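PDB 4F53: SusD homolog from Bacteroides ovatus, which probably binds mucin O-glycans at the cell surface as a SusD-like outer-membrane lipoprotein, for uptake by the bacterium. Local coordinates for residues E110-L115 with V169-F173; L125-D129 with Q152-Y156; L160-D164 with F214-K219; S199-R203 with V334-V340. All blocks are in the same frame, centred on the assembly; numbering follows the deposited sequence. Where two conformers were deposited one is given.

Contact 1: E110-L115 with V169-F173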
loop_
_atom_site.group_PDB
_atom_site.type_symbol
_atom_site.label_atom_id
_atom_site.label_comp_id
_atom_site.label_asym_id
_atom_site.label_seq_id
_atom_site.Cartn_x
_atom_site.Cartn_y
_atom_site.Cartn_z
ATOM N N GLU A 110 29.779 1.501 -4.347
ATOM C CA GLU A 110 28.779 2.247 -5.095
ATOM C C GLU A 110 27.459 1.470 -5.249
ATOM O O GLU A 110 26.392 2.076 -5.177
ATOM C CB GLU A 110 29.356 2.593 -6.473
ATOM C CG GLU A 110 28.624 3.701 -7.215
ATOM C CD GLU A 110 29.158 4.025 -8.601
ATOM O OE1 GLU A 110 29.877 3.179 -9.186
ATOM O OE2 GLU A 110 28.839 5.124 -9.109
ATOM N N LEU A 111 27.531 0.149 -5.448
ATOM C CA LEU A 111 26.348 -0.671 -5.629
ATOM C C LEU A 111 25.548 -0.788 -4.316
ATOM O O LEU A 111 24.317 -0.635 -4.332
ATOM C CB LEU A 111 26.736 -2.058 -6.180
ATOM C CG LEU A 111 25.591 -3.071 -6.401
ATOM C CD1 LEU A 111 24.548 -2.549 -7.380
ATOM C CD2 LEU A 111 26.119 -4.375 -6.916
ATOM N N PHE A 112 26.243 -1.027 -3.185
ATOM C CA PHE A 112 25.608 -1.186 -1.878
ATOM C C PHE A 112 25.057 0.137 -1.348
ATOM O O PHE A 112 24.027 0.145 -0.684
ATOM C CB PHE A 112 26.584 -1.832 -0.883
ATOM C CG PHE A 112 26.428 -3.333 -0.839
ATOM C CD1 PHE A 112 26.988 -4.139 -1.830
ATOM C CD2 PHE A 112 25.677 -3.946 0.166
ATOM C CE1 PHE A 112 26.805 -5.534 -1.811
ATOM C CE2 PHE A 112 25.511 -5.341 0.198
ATOM C CZ PHE A 112 26.068 -6.125 -0.794
ATOM N N LEU A 113 25.713 1.250 -1.671
ATOM C CA LEU A 113 25.260 2.579 -1.253
ATOM C C LEU A 113 24.046 3.003 -2.081
ATOM O O LEU A 113 23.149 3.664 -1.549
ATOM C CB LEU A 113 26.395 3.611 -1.366
ATOM C CG LEU A 113 27.589 3.370 -0.465
ATOM C CD1 LEU A 113 28.803 4.110 -0.989
ATOM C CD2 LEU A 113 27.269 3.674 1.009
ATOM N N SER A 114 23.993 2.566 -3.361
ATOM C CA SER A 114 22.875 2.843 -4.257
ATOM C C SER A 114 21.642 2.052 -3.836
ATOM O O SER A 114 20.539 2.594 -3.824
ATOM C CB SER A 114 23.258 2.542 -5.701
ATOM O OG SER A 114 24.133 3.566 -6.142
ATOM N N LEU A 115 21.839 0.786 -3.442
ATOM C CA LEU A 115 20.753 -0.057 -2.952
ATOM C C LEU A 115 20.225 0.470 -1.604
ATOM O O LEU A 115 19.020 0.537 -1.416
ATOM C CB LEU A 115 21.224 -1.497 -2.814
ATOM C CG LEU A 115 21.353 -2.280 -4.102
ATOM C CD1 LEU A 115 22.107 -3.547 -3.844
ATOM C CD2 LEU A 115 19.991 -2.577 -4.712
ATOM N N VAL A 169 23.690 3.890 -11.817
ATOM C CA VAL A 169 24.600 2.963 -11.134
ATOM C C VAL A 169 24.176 1.495 -11.407
ATOM O O VAL A 169 25.012 0.695 -11.803
ATOM C CB VAL A 169 24.712 3.266 -9.615
ATOM C CG1 VAL A 169 25.447 2.151 -8.869
ATOM C CG2 VAL A 169 25.398 4.611 -9.381
ATOM N N LEU A 170 22.896 1.169 -11.262
ATOM C CA LEU A 170 22.419 -0.203 -11.469
ATOM C C LEU A 170 22.572 -0.665 -12.935
ATOM O O LEU A 170 22.830 -1.856 -13.169
ATOM C CB LEU A 170 20.976 -0.356 -11.015
ATOM C CG LEU A 170 20.704 -0.186 -9.516
ATOM C CD1 LEU A 170 19.224 -0.234 -9.240
ATOM C CD2 LEU A 170 21.446 -1.224 -8.680
ATOM N N GLY A 171 22.412 0.279 -13.876
ATOM C CA GLY A 171 22.570 0.070 -15.313
ATOM C C GLY A 171 23.985 -0.313 -15.711
ATOM O O GLY A 171 24.156 -1.253 -16.490
ATOM N N LYS A 172 25.011 0.400 -15.154
ATOM C CA LYS A 172 26.402 0.127 -15.493
ATOM C C LYS A 172 26.869 -1.226 -14.936
ATOM O O LYS A 172 27.731 -1.839 -15.556
ATOM C CB LYS A 172 27.352 1.278 -15.106
ATOM C CG LYS A 172 27.641 1.481 -13.629
ATOM C CD LYS A 172 28.512 2.713 -13.449
ATOM C CE LYS A 172 29.385 2.642 -12.228
ATOM N NZ LYS A 172 30.495 1.663 -12.381
ATOM N N PHE A 173 26.275 -1.730 -13.830
ATOM C CA PHE A 173 26.614 -3.067 -13.312
ATOM C C PHE A 173 25.998 -4.148 -14.210
ATOM O O PHE A 173 26.474 -5.275 -14.218
ATOM C CB PHE A 173 26.220 -3.247 -11.840
ATOM C CG PHE A 173 27.181 -2.502 -10.949
ATOM C CD1 PHE A 173 28.406 -3.057 -10.604
ATOM C CD2 PHE A 173 26.905 -1.210 -10.530
ATOM C CE1 PHE A 173 29.324 -2.338 -9.840
ATOM C CE2 PHE A 173 27.829 -0.491 -9.774
ATOM C CZ PHE A 173 29.030 -1.060 -9.431
#
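Two helices of the TPR-like, helix-rich SusD fold meet here in an antiparallel helical hairpin. The start of helix 110-131 packs against the end of helix 152-173. The segment axes are 10.2 Å apart at closest, with 139° between their directions. Leu111 is central. Its chi1 t, chi2 p rotamer brings CD1 to 3.6 Å from Leu170 CD2, and its CB lies over the face of the Phe173 ring, 4.2 Å from the centroid, a CH-pi contact. Leu170 takes the m, t rotamer, so that CD2 also lies 4.4 Å from Leu115 CD2. Val169 points at the opposing helix and sets CG1 3.3 Å from Ser114 OG. Thr190 of helix 190-207 touches Leu111, Leu170 and Phe173. Toward solvent, Glu110 is extended, with chi1 and chi2 both t. Lys172, in the deposited conformer given, reaches back to it in a salt bridge, Glu110 OE1 to Lys172 NZ 3.6 Å. Ser114, with chi1 m, turns its hydroxyl onto its own helix, where OG donates to Glu110 O at 2.9 Å.

Contact 2: L125-D129 with Q152-Y156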
loop_
_atom_site.group_PDB
_atom_site.type_symbol
_atom_site.label_atom_id
_atom_site.label_comp_id
_atom_site.label_asym_id
_atom_site.label_seq_id
_atom_site.Cartn_x
_atom_site.Cartn_y
_atom_site.Cartn_z
ATOM N N LEU A 125 9.124 6.929 1.204
ATOM C CA LEU A 125 7.977 7.165 0.305
ATOM C C LEU A 125 6.688 6.801 1.059
ATOM O O LEU A 125 5.748 7.562 0.992
ATOM C CB LEU A 125 8.081 6.372 -1.018
ATOM C CG LEU A 125 6.968 6.586 -2.076
ATOM C CD1 LEU A 125 6.933 8.053 -2.573
ATOM C CD2 LEU A 125 7.163 5.646 -3.259
ATOM N N ARG A 126 6.664 5.675 1.808
ATOM C CA ARG A 126 5.506 5.274 2.641
ATOM C C ARG A 126 5.197 6.355 3.679
ATOM O O ARG A 126 4.039 6.702 3.878
ATOM C CB ARG A 126 5.744 3.958 3.416
ATOM C CG ARG A 126 6.158 2.749 2.623
ATOM C CD ARG A 126 6.440 1.603 3.579
ATOM N NE ARG A 126 5.297 1.399 4.472
ATOM C CZ ARG A 126 4.630 0.266 4.623
ATOM N NH1 ARG A 126 5.019 -0.830 3.984
ATOM N NH2 ARG A 126 3.586 0.210 5.434
ATOM N N VAL A 127 6.254 6.858 4.350
ATOM C CA VAL A 127 6.176 7.862 5.416
ATOM C C VAL A 127 5.666 9.217 4.868
ATOM O O VAL A 127 4.724 9.762 5.452
ATOM C CB VAL A 127 7.507 8.007 6.211
ATOM C CG1 VAL A 127 7.329 8.963 7.394
ATOM C CG2 VAL A 127 8.015 6.634 6.688
ATOM N N THR A 128 6.239 9.740 3.761
ATOM C CA THR A 128 5.727 11.003 3.229
ATOM C C THR A 128 4.293 10.805 2.684
ATOM O O THR A 128 3.447 11.688 2.849
ATOM C CB THR A 128 6.669 11.700 2.229
ATOM O OG1 THR A 128 6.077 12.959 1.950
ATOM C CG2 THR A 128 6.858 10.933 0.898
ATOM N N ASP A 129 3.990 9.643 2.122
ATOM C CA ASP A 129 2.625 9.360 1.648
ATOM C C ASP A 129 1.641 9.207 2.812
ATOM O O ASP A 129 0.440 9.320 2.590
ATOM C CB ASP A 129 2.585 8.127 0.737
ATOM C CG ASP A 129 3.221 8.379 -0.630
ATOM O OD1 ASP A 129 3.559 9.545 -0.928
ATOM O OD2 ASP A 129 3.372 7.411 -1.398
ATOM N N GLN A 152 6.543 17.959 1.097
ATOM C CA GLN A 152 6.400 16.723 0.358
ATOM C C GLN A 152 6.991 16.887 -1.068
ATOM O O GLN A 152 7.663 15.975 -1.562
ATOM C CB GLN A 152 4.950 16.265 0.315
ATOM C CG GLN A 152 4.806 14.921 -0.363
ATOM C CD GLN A 152 3.416 14.402 -0.288
ATOM O OE1 GLN A 152 2.502 14.893 -0.957
ATOM N NE2 GLN A 152 3.262 13.318 0.437
ATOM N N GLN A 153 6.802 18.066 -1.688
ATOM C CA GLN A 153 7.357 18.358 -3.008
ATOM C C GLN A 153 8.899 18.243 -3.023
ATOM O O GLN A 153 9.455 17.645 -3.950
ATOM C CB GLN A 153 6.948 19.726 -3.510
ATOM C CG GLN A 153 7.503 19.925 -4.944
ATOM C CD GLN A 153 7.096 21.178 -5.625
ATOM O OE1 GLN A 153 6.296 21.963 -5.118
ATOM N NE2 GLN A 153 7.661 21.375 -6.798
ATOM N N ALA A 154 9.570 18.804 -2.005
ATOM C CA ALA A 154 11.021 18.711 -1.868
ATOM C C ALA A 154 11.462 17.260 -1.630
ATOM O O ALA A 154 12.493 16.855 -2.162
ATOM C CB ALA A 154 11.521 19.610 -0.732
ATOM N N VAL A 155 10.664 16.461 -0.898
ATOM C CA VAL A 155 10.945 15.033 -0.649
ATOM C C VAL A 155 10.880 14.269 -1.977
ATOM O O VAL A 155 11.840 13.576 -2.317
ATOM C CB VAL A 155 10.001 14.425 0.407
ATOM C CG1 VAL A 155 10.220 12.918 0.535
ATOM C CG2 VAL A 155 10.178 15.111 1.764
ATOM N N TYR A 156 9.776 14.443 -2.747
ATOM C CA TYR A 156 9.602 13.788 -4.046
ATOM C C TYR A 156 10.697 14.212 -5.039
ATOM O O TYR A 156 11.252 13.351 -5.710
ATOM C CB TYR A 156 8.196 14.084 -4.623
ATOM C CG TYR A 156 7.182 13.006 -4.289
ATOM C CD1 TYR A 156 6.682 12.863 -2.990
ATOM C CD2 TYR A 156 6.725 12.128 -5.264
ATOM C CE1 TYR A 156 5.747 11.873 -2.679
ATOM C CE2 TYR A 156 5.806 11.124 -4.962
ATOM C CZ TYR A 156 5.314 11.002 -3.669
ATOM O OH TYR A 156 4.419 9.997 -3.387
#
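Thr128 has the largest area buried here, followed by Tyr156 and Gln152. Thr128 points at helix 152-173. Its methyl CG2 lies 3.9 Å from Val155 CG1 and 3.9 Å from Tyr156 CE1. Its hydroxyl OG1 accepts a hydrogen bond from Gln152 NE2 at 3.2 Å, and OG1 is also hydrogen-bonded to Gly132 O. Gln152 is extended, with chi1 and chi2 both t, which lets its amide cross to the other helix. The other end of that amide, OE1, is held by the backbone N of Trp517 near the C-terminus. The two segments run antiparallel, at 162° and 10.8 Å between axes, as in the helical hairpins of TPR-like folds. The end of helix 110-131 thus faces the start of helix 152-173, and all six touching residues are buried. Tyr156 reaches across with its hydroxyl, and OH donates to Asp129 OD1 at 2.6 Å. This short bond lies near the plane of the ring. Leu125 packs beside the same hydroxyl, with CD1 3.5 Å from Tyr156 CZ. Asp129 has further partners: OD1 is hydrogen-bonded to Trp517 NE1, and OD2 forms a salt bridge with Arg207 of helix 190-207.

Contact 3: L160-D164 with F214-K219. With CA (calcium ion), chain D.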
loop_
_atom_site.group_PDB
_atom_site.type_symbol
_atom_site.label_atom_id
_atom_site.label_comp_id
_atom_site.label_asym_id
_atom_site.label_seq_id
_atom_site.Cartn_x
_atom_site.Cartn_y
_atom_site.Cartn_z
ATOM N N LEU A 160 13.346 11.563 -6.549
ATOM C CA LEU A 160 13.337 11.315 -7.997
ATOM C C LEU A 160 14.712 11.594 -8.604
ATOM O O LEU A 160 15.184 10.802 -9.424
ATOM C CB LEU A 160 12.218 12.089 -8.721
ATOM C CG LEU A 160 10.823 11.413 -8.642
ATOM C CD1 LEU A 160 9.684 12.436 -8.867
ATOM C CD2 LEU A 160 10.698 10.242 -9.653
ATOM N N GLU A 161 15.397 12.642 -8.125
ATOM C CA GLU A 161 16.734 13.004 -8.578
ATOM C C GLU A 161 17.760 11.933 -8.144
ATOM O O GLU A 161 18.625 11.555 -8.933
ATOM C CB GLU A 161 17.096 14.377 -8.022
ATOM C CG GLU A 161 18.483 14.856 -8.404
ATOM C CD GLU A 161 18.764 16.319 -8.116
ATOM O OE1 GLU A 161 17.811 17.131 -8.129
ATOM O OE2 GLU A 161 19.950 16.657 -7.910
ATOM N N ASP A 162 17.673 11.467 -6.895
ATOM C CA ASP A 162 18.562 10.419 -6.393
ATOM C C ASP A 162 18.275 9.086 -7.094
ATOM O O ASP A 162 19.220 8.363 -7.430
ATOM C CB ASP A 162 18.466 10.272 -4.854
ATOM C CG ASP A 162 19.014 11.474 -4.080
ATOM O OD1 ASP A 162 19.761 12.295 -4.685
ATOM O OD2 ASP A 162 18.660 11.625 -2.896
ATOM N N LEU A 163 16.987 8.800 -7.384
ATOM C CA LEU A 163 16.583 7.585 -8.084
ATOM C C LEU A 163 17.210 7.536 -9.496
ATOM O O LEU A 163 17.680 6.471 -9.905
ATOM C CB LEU A 163 15.045 7.502 -8.143
ATOM C CG LEU A 163 14.411 6.205 -8.631
ATOM C CD1 LEU A 163 15.038 4.991 -7.962
ATOM C CD2 LEU A 163 12.929 6.263 -8.443
ATOM N N ASP A 164 17.269 8.689 -10.215
ATOM C CA ASP A 164 17.930 8.779 -11.532
ATOM C C ASP A 164 19.411 8.356 -11.450
ATOM O O ASP A 164 19.896 7.654 -12.336
ATOM C CB ASP A 164 17.832 10.194 -12.109
ATOM C CG ASP A 164 16.655 10.404 -13.041
ATOM O OD1 ASP A 164 16.128 9.400 -13.563
ATOM O OD2 ASP A 164 16.282 11.581 -13.276
ATOM N N PHE A 214 4.508 20.569 -12.025
ATOM C CA PHE A 214 5.548 19.812 -11.338
ATOM C C PHE A 214 6.625 19.335 -12.316
ATOM O O PHE A 214 6.324 18.783 -13.382
ATOM C CB PHE A 214 4.978 18.606 -10.549
ATOM C CG PHE A 214 6.049 17.710 -9.948
ATOM C CD1 PHE A 214 6.863 18.165 -8.917
ATOM C CD2 PHE A 214 6.300 16.450 -10.475
ATOM C CE1 PHE A 214 7.854 17.356 -8.378
ATOM C CE2 PHE A 214 7.298 15.643 -9.940
ATOM C CZ PHE A 214 8.058 16.094 -8.885
ATOM N N ASN A 215 7.876 19.530 -11.923
ATOM C CA ASN A 215 9.031 19.060 -12.668
ATOM C C ASN A 215 10.210 18.869 -11.712
ATOM O O ASN A 215 10.257 19.493 -10.656
ATOM C CB ASN A 215 9.402 20.007 -13.847
ATOM C CG ASN A 215 10.005 21.315 -13.402
ATOM O OD1 ASN A 215 11.228 21.460 -13.314
ATOM N ND2 ASN A 215 9.155 22.261 -13.029
ATOM N N VAL A 216 11.133 17.973 -12.084
ATOM C CA VAL A 216 12.380 17.687 -11.379
ATOM C C VAL A 216 13.480 17.981 -12.388
ATOM O O VAL A 216 13.636 17.228 -13.353
ATOM C CB VAL A 216 12.470 16.248 -10.798
ATOM C CG1 VAL A 216 13.754 16.056 -10.002
ATOM C CG2 VAL A 216 11.266 15.928 -9.932
ATOM N N ASN A 217 14.197 19.113 -12.203
ATOM C CA ASN A 217 15.254 19.585 -13.100
ATOM C C ASN A 217 14.740 19.679 -14.550
ATOM O O ASN A 217 15.435 19.241 -15.485
ATOM C CB ASN A 217 16.495 18.679 -13.009
ATOM C CG ASN A 217 17.044 18.550 -11.613
ATOM O OD1 ASN A 217 17.113 19.525 -10.872
ATOM N ND2 ASN A 217 17.436 17.342 -11.221
ATOM N N GLY A 218 13.523 20.224 -14.708
ATOM C CA GLY A 218 12.894 20.411 -16.012
ATOM C C GLY A 218 12.108 19.218 -16.517
ATOM O O GLY A 218 11.399 19.346 -17.513
ATOM N N LYS A 219 12.218 18.043 -15.850
ATOM C CA LYS A 219 11.496 16.820 -16.249
ATOM C C LYS A 219 10.125 16.780 -15.604
ATOM O O LYS A 219 10.023 16.756 -14.384
ATOM C CB LYS A 219 12.280 15.556 -15.868
ATOM C CG LYS A 219 13.649 15.380 -16.536
ATOM C CD LYS A 219 14.372 14.234 -15.805
ATOM C CE LYS A 219 15.640 13.738 -16.450
ATOM N NZ LYS A 219 15.988 12.380 -15.936
HETATM CA CA CA D . 18.314 21.267 -9.948
HETATM O O HOH W 1 18.916 19.763 -7.956
HETATM O O HOH W 2 17.535 14.454 -12.356
HETATM O O HOH W 3 18.584 22.271 -7.394
HETATM O O HOH W 4 17.617 22.439 -12.221
#
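A calcium ion sits beside this contact, bound by a tight turn. Asn217 OD1 binds it at 2.3 Å, and three waters also bind it, at 2.6 to 2.8 Å. Val216 to Lys219 form a type I' turn that closes a small beta hairpin. Asn217 and Gly218 both take positive phi, as this type requires. Gly218 N donates to Asn215 OD1 at 3.0 Å, an Asx motif. The hairpin packs on helix 152-173. Leu160 CD1 lies 4.0 Å from Val216 CG2 and 4.0 Å from Phe214 CZ, at the ring edge. Asn217 ND2 donates to Glu161 OE1 at 3.1 Å. Lys219 NZ forms a salt bridge with Asp164 OD2 at 2.8 Å, and Glu227 is its second acidic partner. One water bridges Asp164 OD2 and Asn217 ND2. Another, which binds the metal, donates to Glu161 OE1 at 2.9 Å. The Asn217 amide therefore has its oxygen on the metal and its nitrogen on the helix. Glu161 reaches the ion through a water, not by direct coordination.

Contact 4: S199-R203 with V334-V340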
loop_
_atom_site.group_PDB
_atom_site.type_symbol
_atom_site.label_atom_id
_atom_site.label_comp_id
_atom_site.label_asym_id
_atom_site.label_seq_id
_atom_site.Cartn_x
_atom_site.Cartn_y
_atom_site.Cartn_z
ATOM N N SER A 199 10.631 1.049 -12.300
ATOM C CA SER A 199 9.220 0.808 -11.958
ATOM C C SER A 199 8.798 1.750 -10.827
ATOM O O SER A 199 7.679 2.255 -10.850
ATOM C CB SER A 199 9.026 -0.647 -11.561
ATOM O OG SER A 199 9.353 -1.457 -12.683
ATOM N N LEU A 200 9.720 2.030 -9.861
ATOM C CA LEU A 200 9.472 2.963 -8.760
ATOM C C LEU A 200 9.372 4.401 -9.331
ATOM O O LEU A 200 8.538 5.196 -8.907
ATOM C CB LEU A 200 10.618 2.860 -7.721
ATOM C CG LEU A 200 10.543 3.802 -6.504
ATOM C CD1 LEU A 200 9.337 3.472 -5.600
ATOM C CD2 LEU A 200 11.840 3.745 -5.698
ATOM N N LYS A 201 10.252 4.726 -10.281
ATOM C CA LYS A 201 10.278 6.024 -10.950
ATOM C C LYS A 201 8.913 6.280 -11.628
ATOM O O LYS A 201 8.370 7.366 -11.484
ATOM C CB LYS A 201 11.450 6.085 -11.952
ATOM C CG LYS A 201 11.524 7.391 -12.756
ATOM C CD LYS A 201 12.794 7.413 -13.626
ATOM C CE LYS A 201 12.891 8.623 -14.517
ATOM N NZ LYS A 201 14.116 8.570 -15.360
ATOM N N LEU A 202 8.340 5.275 -12.299
ATOM C CA LEU A 202 7.025 5.373 -12.954
ATOM C C LEU A 202 5.921 5.538 -11.907
ATOM O O LEU A 202 5.015 6.331 -12.109
ATOM C CB LEU A 202 6.788 4.119 -13.840
ATOM C CG LEU A 202 5.418 3.922 -14.478
ATOM C CD1 LEU A 202 5.130 4.989 -15.543
ATOM C CD2 LEU A 202 5.330 2.560 -15.099
ATOM N N ARG A 203 6.012 4.823 -10.786
ATOM C CA ARG A 203 5.032 4.916 -9.694
ATOM C C ARG A 203 5.015 6.352 -9.125
ATOM O O ARG A 203 3.957 6.940 -8.997
ATOM C CB ARG A 203 5.317 3.877 -8.583
ATOM C CG ARG A 203 4.426 4.097 -7.337
ATOM C CD ARG A 203 4.972 3.424 -6.104
ATOM N NE ARG A 203 4.650 1.995 -6.075
ATOM C CZ ARG A 203 5.018 1.179 -5.091
ATOM N NH1 ARG A 203 5.728 1.641 -4.067
ATOM N NH2 ARG A 203 4.648 -0.097 -5.103
ATOM N N VAL A 334 6.305 -7.058 -2.141
ATOM C CA VAL A 334 6.912 -5.722 -2.074
ATOM C C VAL A 334 6.446 -4.833 -3.258
ATOM O O VAL A 334 6.021 -3.707 -3.035
ATOM C CB VAL A 334 8.467 -5.790 -1.963
ATOM C CG1 VAL A 334 9.068 -4.394 -1.852
ATOM C CG2 VAL A 334 8.908 -6.663 -0.781
ATOM N N PHE A 335 6.528 -5.335 -4.496
ATOM C CA PHE A 335 6.177 -4.573 -5.683
ATOM C C PHE A 335 5.890 -5.542 -6.827
ATOM O O PHE A 335 6.800 -6.163 -7.401
ATOM C CB PHE A 335 7.322 -3.586 -6.026
ATOM C CG PHE A 335 7.022 -2.391 -6.914
ATOM C CD1 PHE A 335 5.931 -2.393 -7.774
ATOM C CD2 PHE A 335 7.894 -1.300 -6.960
ATOM C CE1 PHE A 335 5.704 -1.330 -8.642
ATOM C CE2 PHE A 335 7.653 -0.230 -7.815
ATOM C CZ PHE A 335 6.551 -0.245 -8.648
ATOM N N ARG A 336 4.612 -5.681 -7.142
ATOM C CA ARG A 336 4.132 -6.588 -8.185
ATOM C C ARG A 336 4.342 -6.019 -9.576
ATOM O O ARG A 336 4.154 -4.817 -9.785
ATOM C CB ARG A 336 2.635 -6.854 -8.000
ATOM C CG ARG A 336 2.244 -7.500 -6.682
ATOM C CD ARG A 336 0.873 -8.074 -6.897
ATOM N NE ARG A 336 0.289 -8.728 -5.727
ATOM C CZ ARG A 336 0.461 -10.006 -5.414
ATOM N NH1 ARG A 336 1.279 -10.765 -6.123
ATOM N NH2 ARG A 336 -0.146 -10.522 -4.360
ATOM N N ALA A 337 4.662 -6.895 -10.539
ATOM C CA ALA A 337 4.801 -6.530 -11.965
ATOM C C ALA A 337 3.443 -6.116 -12.531
ATOM O O ALA A 337 3.407 -5.238 -13.364
ATOM C CB ALA A 337 5.376 -7.700 -12.776
ATOM N N SER A 338 2.330 -6.708 -12.052
ATOM C CA SER A 338 0.987 -6.332 -12.513
ATOM C C SER A 338 0.693 -4.830 -12.234
ATOM O O SER A 338 0.059 -4.187 -13.067
ATOM C CB SER A 338 -0.083 -7.231 -11.895
ATOM O OG SER A 338 -0.156 -7.018 -10.499
ATOM N N GLU A 339 1.229 -4.260 -11.128
ATOM C CA GLU A 339 1.085 -2.823 -10.777
ATOM C C GLU A 339 1.697 -1.923 -11.887
ATOM O O GLU A 339 1.082 -0.949 -12.289
ATOM C CB GLU A 339 1.748 -2.528 -9.414
ATOM C CG GLU A 339 1.625 -1.073 -8.965
ATOM C CD GLU A 339 2.481 -0.614 -7.793
ATOM O OE1 GLU A 339 2.694 -1.394 -6.834
ATOM O OE2 GLU A 339 2.905 0.563 -7.817
ATOM N N VAL A 340 2.851 -2.321 -12.425
ATOM C CA VAL A 340 3.576 -1.619 -13.476
ATOM C C VAL A 340 2.758 -1.607 -14.771
ATOM O O VAL A 340 2.675 -0.572 -15.429
ATOM C CB VAL A 340 4.986 -2.249 -13.675
ATOM C CG1 VAL A 340 5.693 -1.642 -14.886
ATOM C CG2 VAL A 340 5.827 -2.086 -12.405
HETATM O O HOH W 5 5.486 -1.200 -2.437
#
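This is a buried contact in the helical core, built on a salt bridge and a cation-pi stack. It joins helix 190-207 to strand 332-335 and the first turn of helix 337-349. The guanidinium of Arg203 lies flat on the Phe335 ring, centres 4.1 Å apart and planes at 24°. At the guanidinium edge, Glu339 forms a two-pronged salt bridge: Arg203 NE to Glu339 OE2 and Arg203 NH2 to Glu339 OE1, both 2.9 Å. A water links Arg203 NH2 to Val334 O. The Phe335 edge faces Ser199 O, 3.5 Å from CZ. Val340 packs its CG2 3.6 Å from Ser199 OG, and its CG1 lies 4.2 Å from Leu202 CD2. Ser199 OG is hydrogen-bonded to Lys195 O, one turn earlier in its helix. Val334 and Phe335 form a classic beta bulge opposite Ala241. Glu339 OE1 is also hydrogen-bonded to Asn438. The Glu339 carboxylate offsets the buried Arg203 charge and the Phe335 ring stacks on the guanidinium, so Arg203 ties its helix to strand and helix alike.

How the contacts relate
Contacts 1 and 2 lie toward the two ends of one hairpin, helix 110-131 with helix 152-173, and their centres are 23 Å apart. Contact 3 uses the middle of helix 152-173. Its centre is 13 Å from that of contact 2, and Gln153 NE2 meets Phe214 CD1 at 3.9 Å. Contact 4 lies on the next helix, 190-207. A salt bridge ties it to contact 3, Asp164 OD1 to Lys201 NZ 2.8 Å. Leu125 CD2 of contact 2 reaches Leu200 CD1 at 3.9 Å. Contact 3 binds a calcium ion directly. The side chain of Tyr156 in contact 2 is about 14 Å from that ion. The Val340 side chain of contact 4 is about 12 Å from a different calcium.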